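Local coordinates for protein aftrax (Archaeoglobus fulgidus, PDB 3ZC0) that recognises and cleaves duplex RNA, as the magnesium-binding Trax-like nuclease subunit of archaeal C3PO, an assembly of the translin family, at residues Q82-I94 with F111-Y125. The protein carries 1 engineered substitution. Sequence-based numbering, arbitrary orientation.
Engineered in segment 111-125: Ala117 (natural residue Asp). With MG (magnesium ion), chain U.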
ATOM      1  N   GLN E  82      11.999 -14.235  17.853  1.00 45.58           N
ATOM      2  CA  GLN E  82      12.792 -14.271  16.632  1.00 42.78           C
ATOM      3  C   GLN E  82      14.174 -13.575  16.767  1.00 45.79           C
ATOM      4  O   GLN E  82      15.198 -14.136  16.341  1.00 38.11           O
ATOM      5  CB  GLN E  82      11.990 -13.665  15.489  1.00 36.12           C
ATOM      6  CG  GLN E  82      12.706 -13.666  14.168  1.00 61.35           C
ATOM      7  CD  GLN E  82      11.894 -12.988  13.090  1.00 75.14           C
ATOM      8  OE1 GLN E  82      12.442 -12.289  12.229  1.00 87.28           O
ATOM      9  NE2 GLN E  82      10.576 -13.188  13.129  1.00 33.11           N
ATOM     10  N   GLU E  83      14.213 -12.369  17.349  1.00 38.21           N
ATOM     11  CA  GLU E  83      15.505 -11.671  17.553  1.00 51.41           C
ATOM     12  C   GLU E  83      16.441 -12.397  18.533  1.00 52.77           C
ATOM     13  O   GLU E  83      17.674 -12.356  18.399  1.00 36.97           O
ATOM     14  CB  GLU E  83      15.308 -10.227  18.031  1.00 46.04           C
ATOM     15  CG  GLU E  83      14.508  -9.344  17.092  1.00 71.24           C
ATOM     16  CD  GLU E  83      15.376  -8.553  16.117  1.00104.26           C
ATOM     17  OE1 GLU E  83      16.549  -8.938  15.867  1.00 65.57           O
ATOM     18  OE2 GLU E  83      14.867  -7.531  15.598  1.00105.73           O
ATOM     19  N   LEU E  84      15.847 -13.050  19.527  1.00 48.35           N
ATOM     20  CA  LEU E  84      16.629 -13.801  20.492  1.00 36.73           C
ATOM     21  C   LEU E  84      17.247 -15.016  19.819  1.00 42.16           C
ATOM     22  O   LEU E  84      18.450 -15.280  19.975  1.00 45.27           O
ATOM     23  CB  LEU E  84      15.750 -14.235  21.649  1.00 45.99           C
ATOM     24  CG  LEU E  84      16.465 -14.858  22.835  1.00 40.04           C
ATOM     25  CD1 LEU E  84      17.803 -14.165  23.094  1.00 36.46           C
ATOM     26  CD2 LEU E  84      15.546 -14.713  24.026  1.00 37.56           C
ATOM     27  N   VAL E  85      16.437 -15.752  19.061  1.00 27.47           N
ATOM     28  CA  VAL E  85      16.982 -16.853  18.276  1.00 28.35           C
ATOM     29  C   VAL E  85      18.092 -16.354  17.346  1.00 46.67           C
ATOM     30  O   VAL E  85      19.164 -16.955  17.305  1.00 45.33           O
ATOM     31  CB  VAL E  85      15.914 -17.624  17.477  1.00 36.33           C
ATOM     32  CG1 VAL E  85      16.568 -18.718  16.661  1.00 40.70           C
ATOM     33  CG2 VAL E  85      14.874 -18.227  18.402  1.00 36.57           C
ATOM     34  N   GLU E  86      17.856 -15.250  16.629  1.00 39.68           N
ATOM     35  CA  GLU E  86      18.863 -14.719  15.707  1.00 34.72           C
ATOM     36  C   GLU E  86      20.202 -14.511  16.423  1.00 46.75           C
ATOM     37  O   GLU E  86      21.243 -15.035  15.990  1.00 40.28           O
ATOM     38  CB  GLU E  86      18.385 -13.405  15.059  1.00 55.25           C
ATOM     39  CG  GLU E  86      19.363 -12.747  14.037  1.00 33.32           C
ATOM     40  CD  GLU E  86      18.926 -11.347  13.608  1.00 45.81           C
ATOM     41  OE1 GLU E  86      17.898 -10.862  14.115  1.00 65.03           O
ATOM     42  OE2 GLU E  86      19.602 -10.717  12.765  1.00 57.30           O
ATOM     43  N   ALA E  87      20.158 -13.764  17.526  1.00 42.29           N
ATOM     44  CA  ALA E  87      21.356 -13.469  18.327  1.00 39.84           C
ATOM     45  C   ALA E  87      22.083 -14.721  18.813  1.00 46.00           C
ATOM     46  O   ALA E  87      23.324 -14.785  18.770  1.00 41.70           O
ATOM     47  CB  ALA E  87      20.989 -12.586  19.522  1.00 42.57           C
ATOM     48  N   ILE E  88      21.308 -15.708  19.272  1.00 40.70           N
ATOM     49  CA  ILE E  88      21.904 -16.955  19.737  1.00 43.06           C
ATOM     50  C   ILE E  88      22.552 -17.742  18.602  1.00 47.58           C
ATOM     51  O   ILE E  88      23.725 -18.096  18.678  1.00 49.69           O
ATOM     52  CB  ILE E  88      20.903 -17.867  20.434  1.00 47.54           C
ATOM     53  CG1 ILE E  88      20.481 -17.278  21.783  1.00 40.90           C
ATOM     54  CG2 ILE E  88      21.536 -19.235  20.629  1.00 37.15           C
ATOM     55  CD1 ILE E  88      19.130 -17.764  22.253  1.00 33.25           C
ATOM     56  N   ALA E  89      21.787 -18.017  17.554  1.00 38.75           N
ATOM     57  CA  ALA E  89      22.323 -18.700  16.379  1.00 44.51           C
ATOM     58  C   ALA E  89      23.610 -18.040  15.885  1.00 41.69           C
ATOM     59  O   ALA E  89      24.609 -18.720  15.643  1.00 44.44           O
ATOM     60  CB  ALA E  89      21.289 -18.747  15.274  1.00 37.12           C
ATOM     61  N   PHE E  90      23.587 -16.714  15.775  1.00 34.37           N
ATOM     62  CA  PHE E  90      24.749 -15.970  15.334  1.00 37.30           C
ATOM     63  C   PHE E  90      25.960 -16.220  16.245  1.00 53.63           C
ATOM     64  O   PHE E  90      27.020 -16.693  15.766  1.00 41.62           O
ATOM     65  CB  PHE E  90      24.416 -14.484  15.237  1.00 41.68           C
ATOM     66  CG  PHE E  90      25.579 -13.624  14.807  1.00 35.92           C
ATOM     67  CD1 PHE E  90      26.244 -13.890  13.627  1.00 37.65           C
ATOM     68  CD2 PHE E  90      25.992 -12.550  15.579  1.00 26.40           C
ATOM     69  CE1 PHE E  90      27.313 -13.107  13.225  1.00 45.62           C
ATOM     70  CE2 PHE E  90      27.047 -11.758  15.179  1.00 37.67           C
ATOM     71  CZ  PHE E  90      27.716 -12.036  14.001  1.00 40.22           C
ATOM     72  N   LYS E  91      25.798 -15.937  17.546  1.00 52.09           N
ATOM     73  CA  LYS E  91      26.894 -16.154  18.510  1.00 63.00           C
ATOM     74  C   LYS E  91      27.451 -17.559  18.390  1.00 62.84           C
ATOM     75  O   LYS E  91      28.663 -17.740  18.327  1.00 66.58           O
ATOM     76  CB  LYS E  91      26.456 -15.904  19.959  1.00 54.51           C
ATOM     77  CG  LYS E  91      27.567 -15.393  20.894  1.00 54.51           C
ATOM     78  CD  LYS E  91      28.587 -16.471  21.288  1.00 78.91           C
ATOM     79  CE  LYS E  91      29.518 -16.039  22.451  1.00 88.05           C
ATOM     80  NZ  LYS E  91      30.412 -14.852  22.190  1.00 68.14           N
ATOM     81  N   ASN E  92      26.560 -18.545  18.351  1.00 51.97           N
ATOM     82  CA  ASN E  92      26.962 -19.934  18.176  1.00 52.51           C
ATOM     83  C   ASN E  92      27.845 -20.140  16.952  1.00 64.19           C
ATOM     84  O   ASN E  92      28.921 -20.744  17.051  1.00 65.54           O
ATOM     85  CB  ASN E  92      25.744 -20.855  18.109  1.00 54.53           C
ATOM     86  CG  ASN E  92      25.099 -21.056  19.470  1.00 71.86           C
ATOM     87  OD1 ASN E  92      25.657 -20.665  20.500  1.00 57.23           O
ATOM     88  ND2 ASN E  92      23.927 -21.671  19.484  1.00 62.72           N
ATOM     89  N   ALA E  93      27.404 -19.621  15.809  1.00 53.14           N
ATOM     90  CA  ALA E  93      28.140 -19.826  14.571  1.00 49.79           C
ATOM     91  C   ALA E  93      29.543 -19.198  14.613  1.00 70.22           C
ATOM     92  O   ALA E  93      30.545 -19.843  14.268  1.00 61.55           O
ATOM     93  CB  ALA E  93      27.341 -19.304  13.378  1.00 47.39           C
ATOM     94  N   ILE E  94      29.639 -17.944  15.038  1.00 60.89           N
ATOM     95  CA  ILE E  94      30.961 -17.335  15.041  1.00 60.22           C
ATOM     96  C   ILE E  94      31.839 -17.940  16.134  1.00 63.38           C
ATOM     97  O   ILE E  94      33.049 -17.714  16.156  1.00 77.82           O
ATOM     98  CB  ILE E  94      30.910 -15.809  15.216  1.00 55.05           C
ATOM     99  CG1 ILE E  94      30.486 -15.472  16.637  1.00 48.08           C
ATOM    100  CG2 ILE E  94      29.981 -15.186  14.193  1.00 33.81           C
ATOM    101  CD1 ILE E  94      30.785 -14.089  17.005  1.00 37.15           C
ATOM    102  N   PHE E 111      11.868 -19.661  15.708  1.00 50.91           N
ATOM    103  CA  PHE E 111      13.109 -20.409  15.663  1.00 42.10           C
ATOM    104  C   PHE E 111      13.595 -20.332  14.234  1.00 47.49           C
ATOM    105  O   PHE E 111      14.687 -19.817  13.951  1.00 49.90           O
ATOM    106  CB  PHE E 111      12.786 -21.859  16.032  1.00 57.86           C
ATOM    107  CG  PHE E 111      13.983 -22.748  16.178  1.00 57.87           C
ATOM    108  CD1 PHE E 111      14.758 -22.696  17.327  1.00 56.75           C
ATOM    109  CD2 PHE E 111      14.308 -23.667  15.189  1.00 49.61           C
ATOM    110  CE1 PHE E 111      15.852 -23.514  17.481  1.00 51.97           C
ATOM    111  CE2 PHE E 111      15.404 -24.486  15.328  1.00 59.43           C
ATOM    112  CZ  PHE E 111      16.182 -24.407  16.478  1.00 70.00           C
ATOM    113  N   LEU E 112      12.748 -20.827  13.330  1.00 48.00           N
ATOM    114  CA  LEU E 112      13.053 -20.863  11.897  1.00 62.06           C
ATOM    115  C   LEU E 112      13.429 -19.480  11.335  1.00 55.69           C
ATOM    116  O   LEU E 112      14.460 -19.324  10.642  1.00 51.93           O
ATOM    117  CB  LEU E 112      11.868 -21.460  11.123  1.00 50.40           C
ATOM    118  CG  LEU E 112      11.822 -22.978  10.919  1.00 44.12           C
ATOM    119  CD1 LEU E 112      12.458 -23.730  12.072  1.00 52.36           C
ATOM    120  CD2 LEU E 112      10.389 -23.420  10.722  1.00 37.16           C
ATOM    121  N   ASN E 113      12.596 -18.487  11.653  1.00 51.80           N
ATOM    122  CA  ASN E 113      12.818 -17.103  11.246  1.00 39.99           C
ATOM    123  C   ASN E 113      14.098 -16.530  11.845  1.00 52.30           C
ATOM    124  O   ASN E 113      14.821 -15.797  11.178  1.00 47.26           O
ATOM    125  CB  ASN E 113      11.643 -16.210  11.660  1.00 51.56           C
ATOM    126  CG  ASN E 113      10.510 -16.213  10.656  1.00 56.20           C
ATOM    127  OD1 ASN E 113      10.653 -16.694   9.530  1.00 59.08           O
ATOM    128  ND2 ASN E 113       9.374 -15.650  11.057  1.00 73.04           N
ATOM    129  N   GLY E 114      14.360 -16.843  13.112  1.00 50.59           N
ATOM    130  CA  GLY E 114      15.575 -16.391  13.764  1.00 37.65           C
ATOM    131  C   GLY E 114      16.822 -16.878  13.051  1.00 40.72           C
ATOM    132  O   GLY E 114      17.763 -16.102  12.836  1.00 50.25           O
ATOM    133  N   PHE E 115      16.841 -18.156  12.676  1.00 41.63           N
ATOM    134  CA  PHE E 115      18.020 -18.694  11.996  1.00 36.79           C
ATOM    135  C   PHE E 115      18.183 -18.079  10.612  1.00 34.98           C
ATOM    136  O   PHE E 115      19.312 -17.649  10.222  1.00 40.67           O
ATOM    137  CB  PHE E 115      17.969 -20.222  11.922  1.00 41.00           C
ATOM    138  CG  PHE E 115      18.506 -20.903  13.157  1.00 50.14           C
ATOM    139  CD1 PHE E 115      17.681 -21.158  14.248  1.00 54.24           C
ATOM    140  CD2 PHE E 115      19.836 -21.278  13.232  1.00 44.68           C
ATOM    141  CE1 PHE E 115      18.169 -21.775  15.379  1.00 43.19           C
ATOM    142  CE2 PHE E 115      20.333 -21.899  14.356  1.00 46.79           C
ATOM    143  CZ  PHE E 115      19.496 -22.145  15.434  1.00 56.57           C
ATOM    144  N   ALA E 116      17.063 -18.022   9.881  1.00 30.93           N
ATOM    145  CA  ALA E 116      17.074 -17.374   8.562  1.00 42.94           C
ATOM    146  C   ALA E 116      17.641 -15.951   8.660  1.00 42.88           C
ATOM    147  O   ALA E 116      18.518 -15.563   7.885  1.00 35.77           O
ATOM    148  CB  ALA E 116      15.686 -17.367   7.924  1.00 34.62           C
ATOM    149  N   ALA E 117      17.157 -15.201   9.647  1.00 37.66           N
ATOM    150  CA  ALA E 117      17.653 -13.872   9.957  1.00 27.47           C
ATOM    151  C   ALA E 117      19.151 -13.866  10.187  1.00 39.23           C
ATOM    152  O   ALA E 117      19.854 -12.951   9.731  1.00 44.34           O
ATOM    153  CB  ALA E 117      16.957 -13.339  11.192  1.00 40.42           C
ATOM    154  N   ALA E 118      19.635 -14.862  10.930  1.00 40.15           N
ATOM    155  CA  ALA E 118      21.055 -14.907  11.295  1.00 41.00           C
ATOM    156  C   ALA E 118      21.957 -15.024  10.069  1.00 40.79           C
ATOM    157  O   ALA E 118      23.095 -14.517  10.092  1.00 28.09           O
ATOM    158  CB  ALA E 118      21.343 -16.028  12.296  1.00 31.21           C
ATOM    159  N   VAL E 119      21.446 -15.668   9.009  1.00 29.79           N
ATOM    160  CA  VAL E 119      22.187 -15.686   7.731  1.00 33.47           C
ATOM    161  C   VAL E 119      22.830 -14.345   7.293  1.00 38.89           C
ATOM    162  O   VAL E 119      23.997 -14.310   6.878  1.00 31.09           O
ATOM    163  CB  VAL E 119      21.346 -16.226   6.577  1.00 30.02           C
ATOM    164  CG1 VAL E 119      22.206 -16.336   5.305  1.00 19.23           C
ATOM    165  CG2 VAL E 119      20.793 -17.581   6.952  1.00 35.55           C
ATOM    166  N   GLY E 120      22.077 -13.252   7.399  1.00 41.51           N
ATOM    167  CA  GLY E 120      22.573 -11.933   7.026  1.00 25.78           C
ATOM    168  C   GLY E 120      23.666 -11.410   7.930  1.00 30.00           C
ATOM    169  O   GLY E 120      24.601 -10.738   7.452  1.00 32.73           O
ATOM    170  N   GLU E 121      23.556 -11.711   9.230  1.00 33.23           N
ATOM    171  CA  GLU E 121      24.582 -11.269  10.172  1.00 38.12           C
ATOM    172  C   GLU E 121      25.851 -12.039   9.840  1.00 44.70           C
ATOM    173  O   GLU E 121      26.969 -11.499   9.877  1.00 37.19           O
ATOM    174  CB  GLU E 121      24.164 -11.514  11.623  1.00 31.63           C
ATOM    175  CG  GLU E 121      22.829 -10.910  12.013  1.00 37.24           C
ATOM    176  CD  GLU E 121      22.799  -9.391  11.915  1.00 47.29           C
ATOM    177  OE1 GLU E 121      23.880  -8.775  11.763  1.00 48.16           O
ATOM    178  OE2 GLU E 121      21.686  -8.810  11.979  1.00 49.40           O
ATOM    179  N   LEU E 122      25.663 -13.308   9.491  1.00 34.36           N
ATOM    180  CA  LEU E 122      26.773 -14.116   9.043  1.00 32.46           C
ATOM    181  C   LEU E 122      27.418 -13.472   7.817  1.00 41.48           C
ATOM    182  O   LEU E 122      28.646 -13.386   7.736  1.00 40.80           O
ATOM    183  CB  LEU E 122      26.329 -15.554   8.771  1.00 38.17           C
ATOM    184  CG  LEU E 122      26.100 -16.353  10.059  1.00 45.59           C
ATOM    185  CD1 LEU E 122      25.587 -17.745   9.773  1.00 42.91           C
ATOM    186  CD2 LEU E 122      27.389 -16.421  10.852  1.00 28.53           C
ATOM    187  N   ARG E 123      26.605 -12.999   6.877  1.00 42.29           N
ATOM    188  CA  ARG E 123      27.171 -12.296   5.727  1.00 42.73           C
ATOM    189  C   ARG E 123      28.072 -11.143   6.171  1.00 38.45           C
ATOM    190  O   ARG E 123      29.252 -11.115   5.784  1.00 48.72           O
ATOM    191  CB  ARG E 123      26.118 -11.801   4.733  1.00 37.00           C
ATOM    192  CG  ARG E 123      26.662 -10.688   3.853  1.00 36.25           C
ATOM    193  CD  ARG E 123      25.876 -10.470   2.581  1.00 42.95           C
ATOM    194  NE  ARG E 123      26.344  -9.294   1.836  1.00 56.60           N
ATOM    195  CZ  ARG E 123      27.487  -9.227   1.143  1.00 62.27           C
ATOM    196  NH1 ARG E 123      28.323 -10.259   1.107  1.00 60.02           N
ATOM    197  NH2 ARG E 123      27.806  -8.117   0.484  1.00 76.42           N
ATOM    198  N   ARG E 124      27.555 -10.215   6.985  1.00 26.05           N
ATOM    199  CA  ARG E 124      28.432  -9.123   7.476  1.00 35.47           C
ATOM    200  C   ARG E 124      29.735  -9.654   8.046  1.00 42.47           C
ATOM    201  O   ARG E 124      30.803  -9.248   7.612  1.00 49.71           O
ATOM    202  CB  ARG E 124      27.783  -8.246   8.542  1.00 30.22           C
ATOM    203  CG  ARG E 124      26.473  -7.654   8.131  1.00 36.46           C
ATOM    204  CD  ARG E 124      26.051  -6.591   9.110  1.00 50.28           C
ATOM    205  NE  ARG E 124      24.936  -5.821   8.577  1.00 46.94           N
ATOM    206  CZ  ARG E 124      23.662  -6.072   8.843  1.00 43.42           C
ATOM    207  NH1 ARG E 124      23.330  -7.077   9.651  1.00 54.21           N
ATOM    208  NH2 ARG E 124      22.725  -5.310   8.302  1.00 37.22           N
ATOM    209  N   TYR E 125      29.632 -10.582   8.993  1.00 36.63           N
ATOM    210  CA  TYR E 125      30.803 -11.171   9.628  1.00 38.62           C
ATOM    211  C   TYR E 125      31.821 -11.767   8.648  1.00 38.98           C
ATOM    212  O   TYR E 125      33.016 -11.498   8.770  1.00 35.46           O
ATOM    213  CB  TYR E 125      30.365 -12.228  10.629  1.00 45.91           C
ATOM    214  CG  TYR E 125      31.438 -12.673  11.593  1.00 44.69           C
ATOM    215  CD1 TYR E 125      31.797 -11.887  12.683  1.00 47.06           C
ATOM    216  CD2 TYR E 125      32.083 -13.890  11.422  1.00 37.83           C
ATOM    217  CE1 TYR E 125      32.775 -12.303  13.574  1.00 49.53           C
ATOM    218  CE2 TYR E 125      33.050 -14.313  12.305  1.00 50.15           C
ATOM    219  CZ  TYR E 125      33.393 -13.518  13.378  1.00 51.12           C
ATOM    220  OH  TYR E 125      34.353 -13.959  14.255  1.00 65.47           O
TER
HETATM  221 MG    MG U 197      19.620  -8.693  11.987  1.00 45.95          MG
HETATM  222  O   HOH W   1      19.982  -9.766  10.269  1.00 47.42           O
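Glu86 drops as a knob into a hole formed by Gly114, Ala117, Ala118 and Glu121, joining helices 73-94 and 108-132 of the all-helical translin fold at the magnesium site. The tight part centres on Gly114, which has no side chain and whose CA lies 4.2 Å from Glu86 CA, where the short axes approach to 7.3 Å. Beside it, Ala89 CB sits over one face of the Phe115 ring, toward its rim, while Val85 CG1 reaches the CD1 side of that ring. Further along, Glu121 CB covers a face of Phe90, with Leu122 CD2 at the ring edge. The far end is less enclosed: Ile94 and Tyr125 are both partly exposed, and Ile94 CG2 stands over the centre of the tyrosine ring, 3.6 Å from its centroid. Replacing Tyr125 by alanine is likely to leave that methyl without its aromatic face and open a gap beside Ile94. On the RNA-facing side, Glu86 runs out extended and Glu121 folds back at chi2 (-63°), bringing OE2 of each to magnesium at 2.2 and 2.1 Å; an RNA phosphate also binds the ion. Ala117, engineered from aspartate, places CB 3.7 Å from Glu86 CD, and the metal-bound water donates to Ala117 O.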